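Local coordinates for acyl-CoA dehydrogenase (Mycobacterium thermoresistibile, PDB 3PFD), which probably oxidises saturated acyl-CoA thioesters to their 2,3-dehydroacyl-CoA products, passing the electrons to a bound flavin adenine dinucleotide, at residues 133-138 with 174-179; 275-280 with 350-355; 333-338 with 378-383. All coordinates share one frame; numbering follows the deposited sequence. Where two conformers were deposited one is given.

In the fold
The three contacts span the middle beta domain and the C-terminal helical domain of the acyl-CoA dehydrogenase fold. Contact 1, first along the chain, pairs strands 134-137 and 178-184 of the middle beta domain; contacts 2 and 3 follow in the C-terminal helical domain, where their segments alternate and both use helix 326-352. The centres of contacts 1 and 3 are 23 Å apart, with nearest atoms about 8 Å apart, and both touch the same dihydroflavine-adenine dinucleotide. Contact 2, its centre 39 Å from that of contact 1, meets another cofactor molecule, which is also bound by the second subunit. Each flavin site is therefore built from two chains, within an assembly of four.

Contact 1. Residues 133-138 with 174-179. With FDA (dihydroflavine-adenine dinucleotide), chain B.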
# COMPACT_ATOMS: atom_id res chain seq x y z
N MET C 133 37.74 -4.19 -15.57
CA MET C 133 36.62 -3.94 -14.68
C MET C 133 37.12 -3.83 -13.25
O MET C 133 38.17 -4.39 -12.90
CB MET C 133 35.55 -5.03 -14.79
CG MET C 133 35.15 -5.39 -16.21
SD MET C 133 33.82 -6.61 -16.27
CE MET C 133 33.65 -7.08 -14.54
N ALA C 134 36.39 -3.10 -12.42
CA ALA C 134 36.69 -2.96 -11.00
C ALA C 134 35.53 -3.54 -10.16
O ALA C 134 34.39 -3.42 -10.56
CB ALA C 134 36.93 -1.50 -10.64
N SER C 135 35.86 -4.14 -9.02
CA SER C 135 34.87 -4.57 -8.02
C SER C 135 35.08 -3.84 -6.68
O SER C 135 36.13 -3.23 -6.43
CB SER C 135 34.94 -6.09 -7.82
OG SER C 135 34.55 -6.77 -9.01
N TYR C 136 34.08 -3.95 -5.81
CA TYR C 136 34.07 -3.31 -4.50
C TYR C 136 33.91 -4.42 -3.46
O TYR C 136 32.88 -5.06 -3.40
CB TYR C 136 32.90 -2.32 -4.45
CG TYR C 136 32.73 -1.55 -3.16
CD1 TYR C 136 33.61 -0.51 -2.81
CD2 TYR C 136 31.65 -1.80 -2.31
CE1 TYR C 136 33.43 0.23 -1.64
CE2 TYR C 136 31.47 -1.06 -1.13
CZ TYR C 136 32.37 -0.06 -0.81
OH TYR C 136 32.19 0.66 0.36
N ALA C 137 34.94 -4.63 -2.65
CA ALA C 137 34.96 -5.73 -1.70
C ALA C 137 34.88 -5.26 -0.24
O ALA C 137 35.91 -4.95 0.40
CB ALA C 137 36.20 -6.60 -1.95
N LEU C 138 33.66 -5.21 0.29
CA LEU C 138 33.43 -4.70 1.64
C LEU C 138 32.83 -5.79 2.55
O LEU C 138 33.36 -6.04 3.64
CB LEU C 138 32.50 -3.47 1.61
CG LEU C 138 32.05 -2.91 2.97
CD1 LEU C 138 33.11 -1.99 3.54
CD2 LEU C 138 30.73 -2.13 2.83
N GLY C 174 36.00 -12.41 -10.03
CA GLY C 174 36.52 -13.34 -11.05
C GLY C 174 36.57 -12.77 -12.46
O GLY C 174 37.20 -13.34 -13.35
N LYS C 175 35.88 -11.65 -12.68
CA LYS C 175 35.93 -10.96 -13.97
C LYS C 175 36.74 -9.66 -13.82
O LYS C 175 37.32 -9.17 -14.79
CB LYS C 175 34.53 -10.67 -14.50
CG LYS C 175 33.70 -11.91 -14.92
CD LYS C 175 34.29 -12.63 -16.13
CE LYS C 175 33.87 -14.10 -16.15
NZ LYS C 175 34.50 -14.84 -17.28
N SER C 176 36.76 -9.11 -12.60
CA SER C 176 37.45 -7.86 -12.32
C SER C 176 38.97 -8.01 -12.26
O SER C 176 39.50 -9.07 -11.89
CB SER C 176 36.91 -7.21 -11.03
OG SER C 176 35.64 -6.63 -11.26
N THR C 177 39.65 -6.92 -12.63
CA THR C 177 41.10 -6.78 -12.56
C THR C 177 41.50 -6.08 -11.25
O THR C 177 42.46 -6.50 -10.59
CB THR C 177 41.61 -5.99 -13.78
OG1 THR C 177 41.34 -6.73 -14.99
CG2 THR C 177 43.12 -5.73 -13.70
N TRP C 178 40.74 -5.05 -10.87
CA TRP C 178 41.03 -4.22 -9.69
C TRP C 178 39.90 -4.32 -8.68
O TRP C 178 38.73 -4.34 -9.04
CB TRP C 178 41.19 -2.77 -10.10
CG TRP C 178 42.53 -2.43 -10.73
CD1 TRP C 178 42.76 -2.11 -12.04
CD2 TRP C 178 43.78 -2.34 -10.06
NE1 TRP C 178 44.10 -1.82 -12.22
CE2 TRP C 178 44.75 -1.96 -11.02
CE3 TRP C 178 44.19 -2.55 -8.73
CZ2 TRP C 178 46.11 -1.80 -10.70
CZ3 TRP C 178 45.54 -2.39 -8.42
CH2 TRP C 178 46.48 -2.01 -9.40
N TYR C 179 40.28 -4.36 -7.41
CA TYR C 179 39.34 -4.58 -6.32
C TYR C 179 39.65 -3.56 -5.24
O TYR C 179 40.78 -3.49 -4.77
CB TYR C 179 39.48 -5.98 -5.72
CG TYR C 179 39.03 -7.15 -6.60
CD1 TYR C 179 39.81 -7.59 -7.68
CD2 TYR C 179 37.85 -7.84 -6.33
CE1 TYR C 179 39.41 -8.66 -8.49
CE2 TYR C 179 37.44 -8.94 -7.14
CZ TYR C 179 38.24 -9.34 -8.20
OH TYR C 179 37.86 -10.41 -9.00
PA FDA B . 21.86 -8.47 7.17
O1A FDA B . 22.65 -7.24 7.51
O2A FDA B . 22.01 -9.74 7.98
O5B FDA B . 20.31 -8.05 7.16
C5B FDA B . 19.24 -8.97 7.40
C4B FDA B . 17.94 -8.18 7.59
O4B FDA B . 18.00 -7.39 8.79
C3B FDA B . 17.70 -7.19 6.45
O3B FDA B . 16.28 -7.10 6.25
C2B FDA B . 18.20 -5.88 7.01
O2B FDA B . 17.58 -4.74 6.41
C1B FDA B . 17.83 -6.02 8.47
N9A FDA B . 18.61 -5.13 9.35
C8A FDA B . 19.92 -5.25 9.64
N7A FDA B . 20.28 -4.25 10.49
C5A FDA B . 19.18 -3.51 10.74
C6A FDA B . 18.94 -2.37 11.53
N6A FDA B . 19.96 -1.79 12.24
N1A FDA B . 17.68 -1.85 11.57
C2A FDA B . 16.69 -2.42 10.86
N3A FDA B . 16.88 -3.52 10.09
C4A FDA B . 18.12 -4.08 10.01
N1 FDA B . 28.80 -6.34 -0.92
C2 FDA B . 30.06 -6.00 -1.34
O2 FDA B . 30.97 -5.75 -0.51
N3 FDA B . 30.33 -5.95 -2.66
C4 FDA B . 29.38 -6.21 -3.58
O4 FDA B . 29.71 -6.15 -4.78
C4X FDA B . 28.07 -6.54 -3.18
N5 FDA B . 27.13 -6.92 -4.08
C5X FDA B . 26.12 -7.73 -3.71
C6 FDA B . 25.46 -8.54 -4.65
C7 FDA B . 24.46 -9.43 -4.23
C7M FDA B . 23.74 -10.30 -5.24
C8 FDA B . 24.09 -9.49 -2.89
C8M FDA B . 23.01 -10.43 -2.40
C9 FDA B . 24.74 -8.68 -1.97
C9A FDA B . 25.76 -7.82 -2.37
N10 FDA B . 26.57 -7.19 -1.40
C10 FDA B . 27.79 -6.60 -1.82
C1' FDA B . 26.27 -7.36 0.02
C2' FDA B . 25.10 -6.48 0.47
O2' FDA B . 25.43 -5.07 0.55
C3' FDA B . 24.58 -7.04 1.78
O3' FDA B . 23.81 -8.23 1.49
C4' FDA B . 23.72 -6.02 2.55
O4' FDA B . 24.53 -4.96 3.07
C5' FDA B . 22.97 -6.67 3.71
O5' FDA B . 23.88 -7.47 4.48
P FDA B . 23.46 -8.99 4.82
O1P FDA B . 23.16 -9.69 3.52
O2P FDA B . 24.49 -9.57 5.76
O3P FDA B . 22.05 -8.83 5.58
O HOH W 1 38.70 -7.05 -15.77
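Met133 O receives two backbone N-H groups where strand 134-137, an edge strand, within this chain, of the mixed sheet of the middle domain, runs parallel to strand 178-184. Thr177 N approaches at 2.9 Å from Met133 O, tilted 28° from the carbonyl plane, while the bond from Trp178 N is weak. One residue on, Ser135 N donates to Trp178 O at 2.9 Å, and the CA-H of Ala134 points at the same oxygen. The pairing continues beyond these residues through Thr180 and Met182.

Hydroxyl groups meet on the face of the sheet that carries Ser135 and Tyr179. Ser135 OG and Ser176 OG lie 2.5 Å apart in a short hydrogen bond, and Ser135 OG is also bonded to Thr171 O. A water ties Met133 N to Lys175 O and Thr177 OG1 at the start of the pair.

Apolar contacts fill in around the polar ones. Met133, its chain bent at chi3 (-8°), lays its methyl CE alongside Lys175 CB at 3.7 Å. Ser135 CB rests 3.7 Å from Tyr179 CD2.

The end of strand 134-137 and the residue after it hold the flavin edge of FDA: flavin N3 donates to Tyr136 O, 2.8 Å away and almost straight at 173°, and Leu138 N donates to flavin O2 at 2.9 Å.

Contact 2. Residues 275-280 with 350-355. With FDA (dihydroflavine-adenine dinucleotide), chain D.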
# COMPACT_ATOMS: atom_id res chain seq x y z
N ILE C 275 2.86 -2.57 -21.67
CA ILE C 275 2.09 -1.73 -22.60
C ILE C 275 2.02 -2.45 -23.96
O ILE C 275 0.93 -2.65 -24.50
CB ILE C 275 2.70 -0.30 -22.76
CG1 ILE C 275 2.53 0.52 -21.47
CG2 ILE C 275 2.08 0.47 -23.98
CD1 ILE C 275 3.40 1.78 -21.42
N ALA C 276 3.16 -2.85 -24.50
CA ALA C 276 3.15 -3.58 -25.79
C ALA C 276 2.27 -4.82 -25.73
O ALA C 276 1.43 -5.04 -26.62
CB ALA C 276 4.57 -3.91 -26.29
N TYR C 277 2.43 -5.63 -24.69
CA TYR C 277 1.72 -6.91 -24.64
C TYR C 277 0.20 -6.73 -24.43
O TYR C 277 -0.59 -7.42 -25.08
CB TYR C 277 2.30 -7.84 -23.57
CG TYR C 277 1.61 -9.19 -23.55
CD1 TYR C 277 0.54 -9.44 -22.67
CD2 TYR C 277 1.98 -10.20 -24.44
CE1 TYR C 277 -0.11 -10.68 -22.64
CE2 TYR C 277 1.33 -11.43 -24.44
CZ TYR C 277 0.29 -11.66 -23.54
OH TYR C 277 -0.34 -12.88 -23.55
N THR C 278 -0.21 -5.85 -23.50
CA THR C 278 -1.65 -5.67 -23.19
C THR C 278 -2.45 -5.08 -24.36
O THR C 278 -3.65 -5.33 -24.50
CB THR C 278 -1.89 -4.86 -21.88
OG1 THR C 278 -1.31 -3.55 -22.00
CG2 THR C 278 -1.27 -5.59 -20.65
N LYS C 279 -1.77 -4.32 -25.21
CA LYS C 279 -2.38 -3.77 -26.41
C LYS C 279 -2.66 -4.84 -27.46
O LYS C 279 -3.65 -4.78 -28.16
CB LYS C 279 -1.52 -2.63 -26.98
CG LYS C 279 -1.66 -1.36 -26.13
CD LYS C 279 -0.84 -0.23 -26.72
CE LYS C 279 -1.44 0.29 -28.06
NZ LYS C 279 -0.62 1.48 -28.43
N GLU C 280 -1.79 -5.84 -27.50
CA GLU C 280 -1.80 -6.89 -28.52
C GLU C 280 -2.67 -8.10 -28.12
O GLU C 280 -3.36 -8.66 -28.95
CB GLU C 280 -0.35 -7.35 -28.81
N GLN C 350 1.93 -9.83 -13.72
CA GLN C 350 0.48 -9.98 -13.59
C GLN C 350 -0.23 -9.65 -14.90
O GLN C 350 -1.16 -10.37 -15.31
CB GLN C 350 -0.05 -9.10 -12.44
CG GLN C 350 -1.56 -9.31 -12.15
CD GLN C 350 -1.85 -10.69 -11.54
OE1 GLN C 350 -0.96 -11.31 -10.96
NE2 GLN C 350 -3.11 -11.17 -11.64
N LEU C 351 0.19 -8.56 -15.55
CA LEU C 351 -0.50 -8.10 -16.75
C LEU C 351 -0.37 -9.02 -17.98
O LEU C 351 -1.19 -8.96 -18.88
CB LEU C 351 -0.13 -6.66 -17.07
CG LEU C 351 -0.73 -5.66 -16.09
CD1 LEU C 351 -0.21 -4.28 -16.40
CD2 LEU C 351 -2.26 -5.68 -16.08
N PHE C 352 0.67 -9.84 -18.01
CA PHE C 352 0.87 -10.87 -19.05
C PHE C 352 0.04 -12.14 -18.79
O PHE C 352 -0.09 -13.03 -19.65
CB PHE C 352 2.34 -11.28 -19.11
CG PHE C 352 3.22 -10.38 -19.96
CD1 PHE C 352 3.54 -9.09 -19.55
CD2 PHE C 352 3.73 -10.84 -21.18
CE1 PHE C 352 4.35 -8.27 -20.35
CE2 PHE C 352 4.55 -10.02 -21.97
CZ PHE C 352 4.87 -8.75 -21.56
N GLY C 353 -0.51 -12.23 -17.58
CA GLY C 353 -1.27 -13.41 -17.19
C GLY C 353 -0.33 -14.61 -17.14
O GLY C 353 0.79 -14.48 -16.70
N GLY C 354 -0.79 -15.76 -17.63
CA GLY C 354 0.04 -16.98 -17.56
C GLY C 354 1.39 -16.86 -18.26
O GLY C 354 2.43 -17.31 -17.75
N TYR C 355 1.40 -16.24 -19.44
CA TYR C 355 2.66 -16.03 -20.16
C TYR C 355 3.68 -15.25 -19.32
O TYR C 355 4.90 -15.49 -19.41
CB TYR C 355 2.44 -15.36 -21.51
CG TYR C 355 2.47 -16.33 -22.67
CD1 TYR C 355 1.49 -16.30 -23.65
CD2 TYR C 355 3.49 -17.26 -22.77
CE1 TYR C 355 1.51 -17.20 -24.70
CE2 TYR C 355 3.53 -18.15 -23.82
CZ TYR C 355 2.53 -18.13 -24.78
OH TYR C 355 2.57 -19.02 -25.82
PA FDA D . -5.15 -13.33 -20.08
O1A FDA D . -6.57 -13.80 -19.93
O2A FDA D . -4.58 -12.94 -21.41
O5B FDA D . -4.93 -12.07 -19.10
C5B FDA D . -3.84 -11.17 -19.27
C4B FDA D . -4.05 -10.05 -18.26
O4B FDA D . -5.25 -9.34 -18.63
C3B FDA D . -4.24 -10.53 -16.83
O3B FDA D . -3.74 -9.56 -15.92
C2B FDA D . -5.75 -10.46 -16.64
O2B FDA D . -6.12 -10.28 -15.28
C1B FDA D . -6.13 -9.26 -17.49
N9A FDA D . -7.56 -9.30 -17.88
C8A FDA D . -8.13 -10.18 -18.73
N7A FDA D . -9.45 -9.90 -18.81
C5A FDA D . -9.72 -8.82 -18.02
C6A FDA D . -10.89 -8.10 -17.72
N6A FDA D . -12.09 -8.44 -18.28
N1A FDA D . -10.81 -7.06 -16.83
C2A FDA D . -9.63 -6.71 -16.28
N3A FDA D . -8.50 -7.40 -16.57
C4A FDA D . -8.52 -8.45 -17.43
N1 FDA D . -5.75 -23.72 -16.70
C2 FDA D . -6.31 -24.95 -16.81
O2 FDA D . -7.23 -25.16 -17.62
N3 FDA D . -5.85 -25.98 -16.05
C4 FDA D . -4.87 -25.81 -15.16
O4 FDA D . -4.52 -26.79 -14.48
C4X FDA D . -4.27 -24.55 -15.01
N5 FDA D . -3.10 -24.44 -14.35
C5X FDA D . -2.30 -23.35 -14.50
C6 FDA D . -0.95 -23.42 -14.13
C7 FDA D . -0.05 -22.41 -14.49
C7M FDA D . 1.39 -22.54 -14.07
C8 FDA D . -0.49 -21.29 -15.21
C8M FDA D . 0.47 -20.17 -15.63
C9 FDA D . -1.83 -21.23 -15.58
C9A FDA D . -2.74 -22.23 -15.24
N10 FDA D . -4.00 -22.29 -15.88
C10 FDA D . -4.73 -23.50 -15.82
C1' FDA D . -4.46 -21.19 -16.76
C2' FDA D . -4.78 -19.89 -16.00
O2' FDA D . -6.05 -20.03 -15.36
C3' FDA D . -4.73 -18.69 -16.95
O3' FDA D . -3.35 -18.28 -17.10
C4' FDA D . -5.52 -17.51 -16.39
O4' FDA D . -6.90 -17.87 -16.39
C5' FDA D . -5.30 -16.23 -17.18
O5' FDA D . -5.43 -16.45 -18.59
P FDA D . -4.23 -15.99 -19.56
O1P FDA D . -2.95 -16.56 -19.06
O2P FDA D . -4.69 -16.29 -21.00
O3P FDA D . -4.16 -14.39 -19.36
O HOH W 2 -2.04 -13.48 -21.61
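Leu351 O sits near the ring edge of Tyr277, and Leu351 CB faces the methyl of Thr278, CG2 to CB 3.9 Å. The Thr278 hydroxyl turns back to Ala274 O in its own helix. Leu351 also packs on helix 292-321.

Phe352 makes the main contact. With CG of Tyr277 anti to its backbone N (chi1 -177°), the tyrosine ring lies over one face of Phe352 in an offset stack, the centroids of the two rings 4.3 Å apart and their planes at 14°. Tyr277 CB also comes over that phenyl face as a CH-pi contact, 3.4 Å from Phe352 CZ. A water in the plane of the tyrosine ring bonds Tyr277 OH at 2.6 Å and lies 2.8 Å from Phe352 O and 2.6 Å from the phosphate oxygen O2A of FDA.

Here helix 326-352 of the C-terminal helical domain ends against helix 256-280, and Gly353 leaves helical geometry with positive phi, where a side chain would collide with the pyrophosphate of FDA. Gly354 N then donates to FDA O1P at 2.7 Å. Tyr355, modelled in two conformers, comes near Tyr277 OH in one of them.

Contact 3. Residues 333-338 with 378-383; sequences SKCFAS and GTNQIQ. With FDA (dihydroflavine-adenine dinucleotide), chain B.
The N-terminus of helix 380-391, in the C-terminal helical domain, docks on the flank of helix 326-352 through Lys334, Cys335 and Ser338, which meet Gly378, Asn380 and Gln383. Lys334 reaches across with CG anti to its backbone N (chi1 -170°) and a bend at chi2. Its NZ donates to Gly378 O at 2.8 Å and to Asn380 OD1 at 3.0 Å, and a third bond runs to Thr373 O, so three oxygens hold the buried ammonium group.

Asn380 ND2 donates to Ser338 OG at 2.8 Å, with the hydroxyl only 5° out of the amide plane, and also reaches Asp339 OD1; these bonds fix which way the amide is turned. Gly378 O takes a second donor, Gln383 NE2, from above its carbonyl plane. Beside the Asn380 side chain, Cys335 SG lies 3.7 Å from Asn380 CB, and Cys335 CB touches Gln383 CB.

On the cofactor side, Thr379 OG1 donates to the ribose hydroxyl O2B of FDA at 2.7 Å, and O2B donates to Gln381 OE1. Thr379 occupies the N-cap position and receives a weak capping bond from Ile382 N, so a helix N-cap here doubles as part of the adenosine ribose site.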
# COMPACT_ATOMS: atom_id res chain seq x y z
N SER C 333 16.44 8.19 -2.88
CA SER C 333 16.33 7.88 -4.31
C SER C 333 16.53 6.39 -4.61
O SER C 333 15.81 5.80 -5.44
CB SER C 333 17.32 8.71 -5.12
OG SER C 333 18.64 8.23 -5.00
N LYS C 334 17.47 5.79 -3.89
CA LYS C 334 17.71 4.35 -4.01
C LYS C 334 16.53 3.53 -3.40
O LYS C 334 16.01 2.61 -4.05
CB LYS C 334 19.07 3.99 -3.38
CG LYS C 334 19.59 2.52 -3.65
CD LYS C 334 18.90 1.52 -2.69
CE LYS C 334 19.66 0.20 -2.55
NZ LYS C 334 18.84 -0.82 -1.78
N CYS C 335 16.12 3.89 -2.18
CA CYS C 335 15.02 3.18 -1.50
C CYS C 335 13.72 3.28 -2.30
O CYS C 335 13.08 2.26 -2.57
CB CYS C 335 14.81 3.73 -0.07
SG CYS C 335 13.59 2.81 0.90
N PHE C 336 13.34 4.49 -2.71
CA PHE C 336 12.07 4.69 -3.47
C PHE C 336 12.09 3.97 -4.83
O PHE C 336 11.16 3.23 -5.16
CB PHE C 336 11.79 6.18 -3.68
CG PHE C 336 10.43 6.47 -4.29
CD1 PHE C 336 9.26 6.21 -3.57
CD2 PHE C 336 10.32 7.00 -5.57
CE1 PHE C 336 8.00 6.49 -4.12
CE2 PHE C 336 9.07 7.30 -6.14
CZ PHE C 336 7.90 7.04 -5.41
N ALA C 337 13.13 4.21 -5.63
CA ALA C 337 13.19 3.54 -6.94
C ALA C 337 13.11 2.03 -6.84
O ALA C 337 12.45 1.39 -7.65
CB ALA C 337 14.42 3.96 -7.75
N SER C 338 13.78 1.45 -5.86
CA SER C 338 13.80 -0.02 -5.74
C SER C 338 12.46 -0.53 -5.26
O SER C 338 11.99 -1.57 -5.73
CB SER C 338 14.95 -0.51 -4.83
OG SER C 338 14.89 0.09 -3.55
N GLY C 378 23.16 -1.26 0.58
CA GLY C 378 22.40 -0.83 1.76
C GLY C 378 20.96 -1.33 1.60
O GLY C 378 20.26 -0.89 0.69
N THR C 379 20.53 -2.27 2.45
CA THR C 379 19.14 -2.73 2.36
C THR C 379 18.24 -1.51 2.52
O THR C 379 18.67 -0.51 3.06
CB THR C 379 18.78 -3.72 3.45
OG1 THR C 379 18.82 -3.05 4.71
CG2 THR C 379 19.73 -4.96 3.43
N ASN C 380 17.00 -1.61 2.05
CA ASN C 380 16.06 -0.50 2.22
C ASN C 380 15.76 -0.16 3.67
O ASN C 380 15.41 0.97 3.92
CB ASN C 380 14.79 -0.67 1.37
CG ASN C 380 15.08 -0.46 -0.12
OD1 ASN C 380 16.22 -0.23 -0.48
ND2 ASN C 380 14.06 -0.55 -0.98
N GLN C 381 15.91 -1.10 4.61
CA GLN C 381 15.78 -0.77 6.07
C GLN C 381 16.91 0.18 6.51
O GLN C 381 16.68 1.16 7.21
CB GLN C 381 15.79 -2.05 6.93
CG GLN C 381 14.52 -2.93 6.78
CD GLN C 381 14.37 -3.46 5.35
OE1 GLN C 381 15.31 -4.05 4.81
NE2 GLN C 381 13.21 -3.21 4.70
N ILE C 382 18.13 -0.14 6.12
CA ILE C 382 19.30 0.73 6.37
C ILE C 382 19.09 2.10 5.67
O ILE C 382 19.44 3.12 6.24
CB ILE C 382 20.59 0.02 5.89
CG1 ILE C 382 20.95 -1.15 6.84
CG2 ILE C 382 21.81 1.01 5.78
CD1 ILE C 382 20.99 -0.80 8.38
N GLN C 383 18.51 2.12 4.47
CA GLN C 383 18.22 3.40 3.80
C GLN C 383 17.32 4.29 4.68
O GLN C 383 17.55 5.52 4.80
CB GLN C 383 17.61 3.21 2.40
CG GLN C 383 18.47 2.36 1.41
CD GLN C 383 19.90 2.89 1.20
OE1 GLN C 383 20.17 4.06 1.45
NE2 GLN C 383 20.80 2.04 0.70
PA FDA B . 21.86 -8.47 7.17
O1A FDA B . 22.65 -7.24 7.51
O2A FDA B . 22.01 -9.74 7.98
O5B FDA B . 20.31 -8.05 7.16
C5B FDA B . 19.24 -8.97 7.40
C4B FDA B . 17.94 -8.18 7.59
O4B FDA B . 18.00 -7.39 8.79
C3B FDA B . 17.70 -7.19 6.45
O3B FDA B . 16.28 -7.10 6.25
C2B FDA B . 18.20 -5.88 7.01
O2B FDA B . 17.58 -4.74 6.41
C1B FDA B . 17.83 -6.02 8.47
N9A FDA B . 18.61 -5.13 9.35
C8A FDA B . 19.92 -5.25 9.64
N7A FDA B . 20.28 -4.25 10.49
C5A FDA B . 19.18 -3.51 10.74
C6A FDA B . 18.94 -2.37 11.53
N6A FDA B . 19.96 -1.79 12.24
N1A FDA B . 17.68 -1.85 11.57
C2A FDA B . 16.69 -2.42 10.86
N3A FDA B . 16.88 -3.52 10.09
C4A FDA B . 18.12 -4.08 10.01
N1 FDA B . 28.80 -6.34 -0.92
C2 FDA B . 30.06 -6.00 -1.34
O2 FDA B . 30.97 -5.75 -0.51
N3 FDA B . 30.33 -5.95 -2.66
C4 FDA B . 29.38 -6.21 -3.58
O4 FDA B . 29.71 -6.15 -4.78
C4X FDA B . 28.07 -6.54 -3.18
N5 FDA B . 27.13 -6.92 -4.08
C5X FDA B . 26.12 -7.73 -3.71
C6 FDA B . 25.46 -8.54 -4.65
C7 FDA B . 24.46 -9.43 -4.23
C7M FDA B . 23.74 -10.30 -5.24
C8 FDA B . 24.09 -9.49 -2.89
C8M FDA B . 23.01 -10.43 -2.40
C9 FDA B . 24.74 -8.68 -1.97
C9A FDA B . 25.76 -7.82 -2.37
N10 FDA B . 26.57 -7.19 -1.40
C10 FDA B . 27.79 -6.60 -1.82
C1' FDA B . 26.27 -7.36 0.02
C2' FDA B . 25.10 -6.48 0.47
O2' FDA B . 25.43 -5.07 0.55
C3' FDA B . 24.58 -7.04 1.78
O3' FDA B . 23.81 -8.23 1.49
C4' FDA B . 23.72 -6.02 2.55
O4' FDA B . 24.53 -4.96 3.07
C5' FDA B . 22.97 -6.67 3.71
O5' FDA B . 23.88 -7.47 4.48
P FDA B . 23.46 -8.99 4.82
O1P FDA B . 23.16 -9.69 3.52
O2P FDA B . 24.49 -9.57 5.76
O3P FDA B . 22.05 -8.83 5.58